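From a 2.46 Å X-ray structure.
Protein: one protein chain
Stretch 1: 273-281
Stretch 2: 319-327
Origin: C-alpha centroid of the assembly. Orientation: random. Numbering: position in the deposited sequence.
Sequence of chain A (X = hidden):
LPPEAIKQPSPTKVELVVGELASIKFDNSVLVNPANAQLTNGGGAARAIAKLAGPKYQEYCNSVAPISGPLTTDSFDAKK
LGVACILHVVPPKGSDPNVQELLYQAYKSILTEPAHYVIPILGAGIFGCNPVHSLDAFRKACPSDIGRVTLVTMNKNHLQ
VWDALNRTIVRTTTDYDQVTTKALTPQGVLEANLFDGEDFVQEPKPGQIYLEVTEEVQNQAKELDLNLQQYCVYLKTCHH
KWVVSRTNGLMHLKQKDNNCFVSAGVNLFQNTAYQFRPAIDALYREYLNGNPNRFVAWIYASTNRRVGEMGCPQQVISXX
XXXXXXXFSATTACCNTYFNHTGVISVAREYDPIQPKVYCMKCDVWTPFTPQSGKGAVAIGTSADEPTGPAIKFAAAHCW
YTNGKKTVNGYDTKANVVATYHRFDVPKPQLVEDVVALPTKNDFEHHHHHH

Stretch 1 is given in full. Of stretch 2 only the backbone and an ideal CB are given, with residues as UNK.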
# COMPACT_ATOMS: atom_id res chain seq x y z
N ALA A 273 -36.11 16.09 -2.31
CA ALA A 273 -36.75 15.01 -3.03
C ALA A 273 -35.77 14.23 -3.88
O ALA A 273 -36.20 13.43 -4.72
CB ALA A 273 -37.88 15.56 -3.89
N TYR A 274 -34.47 14.42 -3.68
CA TYR A 274 -33.45 13.86 -4.55
C TYR A 274 -33.25 12.38 -4.25
O TYR A 274 -33.55 11.90 -3.15
CB TYR A 274 -32.13 14.60 -4.37
CG TYR A 274 -32.17 16.08 -4.68
CD1 TYR A 274 -32.85 16.57 -5.79
CD2 TYR A 274 -31.53 17.00 -3.85
CE1 TYR A 274 -32.88 17.92 -6.07
CE2 TYR A 274 -31.55 18.34 -4.11
CZ TYR A 274 -32.23 18.81 -5.23
OH TYR A 274 -32.25 20.17 -5.50
N GLN A 275 -32.74 11.64 -5.24
CA GLN A 275 -32.41 10.23 -5.09
C GLN A 275 -30.96 9.98 -5.48
O GLN A 275 -30.56 10.26 -6.62
CB GLN A 275 -33.34 9.34 -5.92
CG GLN A 275 -32.80 7.90 -6.01
CD GLN A 275 -33.79 6.89 -6.54
OE1 GLN A 275 -34.67 7.22 -7.35
NE2 GLN A 275 -33.65 5.64 -6.11
N PHE A 276 -30.18 9.44 -4.56
CA PHE A 276 -28.77 9.14 -4.80
C PHE A 276 -28.59 8.15 -5.96
O PHE A 276 -29.39 7.25 -6.17
CB PHE A 276 -28.15 8.53 -3.55
CG PHE A 276 -27.91 9.50 -2.45
CD1 PHE A 276 -27.07 10.59 -2.64
CD2 PHE A 276 -28.47 9.29 -1.18
CE1 PHE A 276 -26.82 11.48 -1.60
CE2 PHE A 276 -28.23 10.17 -0.14
CZ PHE A 276 -27.41 11.27 -0.35
N ARG A 277 -27.48 8.30 -6.68
CA ARG A 277 -27.08 7.29 -7.65
C ARG A 277 -26.86 5.93 -6.96
O ARG A 277 -26.67 5.87 -5.75
CB ARG A 277 -25.82 7.75 -8.38
CG ARG A 277 -24.57 7.65 -7.56
CD ARG A 277 -23.47 8.38 -8.25
NE ARG A 277 -22.32 8.63 -7.39
CZ ARG A 277 -21.32 7.77 -7.21
NH1 ARG A 277 -21.33 6.60 -7.83
NH2 ARG A 277 -20.31 8.09 -6.43
N PRO A 278 -26.89 4.84 -7.73
CA PRO A 278 -26.96 3.50 -7.10
C PRO A 278 -25.91 3.20 -6.03
O PRO A 278 -26.25 2.74 -4.94
CB PRO A 278 -26.80 2.57 -8.32
CG PRO A 278 -27.50 3.33 -9.41
CD PRO A 278 -27.14 4.76 -9.18
N ALA A 279 -24.63 3.45 -6.31
CA ALA A 279 -23.61 3.14 -5.32
C ALA A 279 -23.86 3.87 -4.00
O ALA A 279 -23.66 3.30 -2.93
CB ALA A 279 -22.22 3.47 -5.86
N ILE A 280 -24.31 5.12 -4.07
CA ILE A 280 -24.42 5.91 -2.85
C ILE A 280 -25.75 5.64 -2.15
O ILE A 280 -25.82 5.64 -0.92
CB ILE A 280 -24.22 7.42 -3.13
CG1 ILE A 280 -22.85 7.70 -3.77
CG2 ILE A 280 -24.34 8.27 -1.86
CD1 ILE A 280 -21.63 6.94 -3.09
N ASP A 281 -26.82 5.35 -2.91
CA ASP A 281 -28.10 5.02 -2.29
C ASP A 281 -27.97 3.76 -1.44
O ASP A 281 -28.71 3.59 -0.46
CB ASP A 281 -29.18 4.86 -3.36
CG ASP A 281 -30.60 4.82 -2.77
OD1 ASP A 281 -31.03 5.82 -2.16
OD2 ASP A 281 -31.30 3.80 -2.94
N UNK A 319 -21.90 17.88 -1.70
CA UNK A 319 -21.49 16.52 -2.03
C UNK A 319 -22.69 15.61 -2.25
O UNK A 319 -22.76 14.89 -3.25
CB UNK A 319 -20.60 15.95 -0.92
N UNK A 320 -23.66 15.65 -1.33
CA UNK A 320 -24.81 14.77 -1.44
C UNK A 320 -25.61 15.06 -2.70
O UNK A 320 -25.97 14.15 -3.45
CB UNK A 320 -25.70 14.91 -0.21
N UNK A 321 -25.89 16.35 -2.95
CA UNK A 321 -26.76 16.74 -4.07
C UNK A 321 -26.12 16.37 -5.41
O UNK A 321 -26.79 15.86 -6.31
CB UNK A 321 -27.05 18.24 -4.02
N UNK A 322 -24.82 16.60 -5.55
CA UNK A 322 -24.17 16.26 -6.81
C UNK A 322 -24.07 14.75 -7.04
O UNK A 322 -23.83 14.33 -8.18
CB UNK A 322 -22.77 16.88 -6.85
N UNK A 323 -24.24 13.91 -6.01
CA UNK A 323 -24.29 12.46 -6.20
C UNK A 323 -25.71 11.95 -6.33
O UNK A 323 -25.95 10.74 -6.15
CB UNK A 323 -23.59 11.75 -5.04
N UNK A 324 -26.65 12.84 -6.65
CA UNK A 324 -28.05 12.51 -6.80
C UNK A 324 -28.52 12.89 -8.20
O UNK A 324 -27.76 13.35 -9.04
CB UNK A 324 -28.89 13.21 -5.73
N UNK A 325 -29.81 12.69 -8.45
CA UNK A 325 -30.44 13.13 -9.68
C UNK A 325 -30.84 14.62 -9.69
O UNK A 325 -31.65 15.00 -10.53
CB UNK A 325 -31.68 12.27 -9.94
N UNK A 326 -30.30 15.47 -8.81
CA UNK A 326 -30.74 16.86 -8.74
C UNK A 326 -30.46 17.59 -10.05
O UNK A 326 -29.31 17.68 -10.49
CB UNK A 326 -30.05 17.58 -7.58
N UNK A 327 -31.51 18.14 -10.63
CA UNK A 327 -31.39 18.91 -11.86
C UNK A 327 -32.71 19.60 -12.10
O UNK A 327 -33.77 19.08 -11.74
CB UNK A 327 -31.00 18.03 -13.05

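Position 319 lies in a helix, and its ideal CB has nothing of stretch 1 within 5.5 Å. Local contacts alone leave the choice wide; the deposited residue is Leu319, whose backbone O serves as an acceptor further on.

At position 320 CA-to-CB points sideways, yet the ideal CB lies 3.9 Å from Phe276 CE1. An aromatic rim favours an apolar group, and several helix formers would do. Leu320 is found, its CB packing on Phe276 CE1 at 3.9 Å while its backbone O meets the edge of that ring.

Position 321 is also helical and sideways, its ideal CB 4.5 Å from Tyr274 CE2. That gap suits a modest apolar side chain, branched or not. Val321 (chi1 t) closes it, bringing CG2 to 3.7 Å from Tyr274 CE2.

Position 322 is out of reach of stretch 1, so polar and apolar residues alike are possible; it is Ser322.

At position 323 CA-to-CB points toward stretch 1, and the ideal CB is 4.1 Å from Arg277 NE and 4.3 Å from Ile280 CG1. The backbone, at phi/psi -95/19, already places O 2.9 Å from Arg277 N, a nearly straight hydrogen bond (174°). A guanidinium nearby calls for an acceptor: Asp, Asn, Glu or Gln are candidates. Asn323 places OD1 at the guanidinium edge, accepting from Arg277 NE at 2.7 Å and Arg277 NH2 at 3.0 Å. Its amide adds what a carboxylate could not, a donor: ND2 bonds Leu319 O at 2.9 Å, tying the turn to the helix.

Position 324 is extended (-122/-177) and forms a single bridge with Phe276, the two CA atoms 4.0 Å apart. With the ideal CB 3.5 Å from Gln275 O and 3.8 Å from Tyr274 CB, a small residue, Ala, Ser or Cys, fits readily. Ser324 turns OG back to Val321 O in a very short 2.4 Å hydrogen bond, and Ser324 OG also accepts a weak one from the backbone N of position 326 at 3.3 Å.

At position 325 the backbone N donates to Gln275 O at 3.1 Å. CB points sideways, but Gln275 N is an available donor, favouring a short acceptor such as Asp or Asn. Asp325, chi1 p, swings OD1 to 3.0 Å from Gln275 N at 171°, so backbone and side chain together clasp Gln275.

Position 326 points toward Tyr274, its ideal CB a tight 3.2 Å from CE1, so little bulk is expected: Ala or Gly. Ala326 sets CB over the ring face, 3.4 Å from its centroid, a CH-pi contact.

Position 327 points away, unconstrained by stretch 1; it is Ala327.

Stretch 2 (319-327) LLVSNSDAA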
# COMPACT_ATOMS: atom_id res chain seq x y z
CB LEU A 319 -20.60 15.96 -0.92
CG LEU A 319 -20.39 14.45 -1.05
CD1 LEU A 319 -19.32 14.20 -2.07
CD2 LEU A 319 -20.02 13.86 0.29
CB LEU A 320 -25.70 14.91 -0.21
CG LEU A 320 -24.99 14.58 1.11
CD1 LEU A 320 -25.99 14.69 2.27
CD2 LEU A 320 -24.30 13.19 1.06
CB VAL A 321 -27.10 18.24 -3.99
CG1 VAL A 321 -27.61 18.74 -5.32
CG2 VAL A 321 -28.11 18.50 -2.90
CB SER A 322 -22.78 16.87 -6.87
OG SER A 322 -21.97 16.19 -5.97
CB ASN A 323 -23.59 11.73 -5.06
CG ASN A 323 -22.12 11.69 -5.24
OD1 ASN A 323 -21.58 10.77 -5.84
ND2 ASN A 323 -21.45 12.69 -4.71
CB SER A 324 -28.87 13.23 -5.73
OG SER A 324 -28.84 14.63 -5.97
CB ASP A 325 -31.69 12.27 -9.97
CG ASP A 325 -32.79 12.45 -8.91
OD1 ASP A 325 -32.54 13.07 -7.85
OD2 ASP A 325 -33.91 11.94 -9.13
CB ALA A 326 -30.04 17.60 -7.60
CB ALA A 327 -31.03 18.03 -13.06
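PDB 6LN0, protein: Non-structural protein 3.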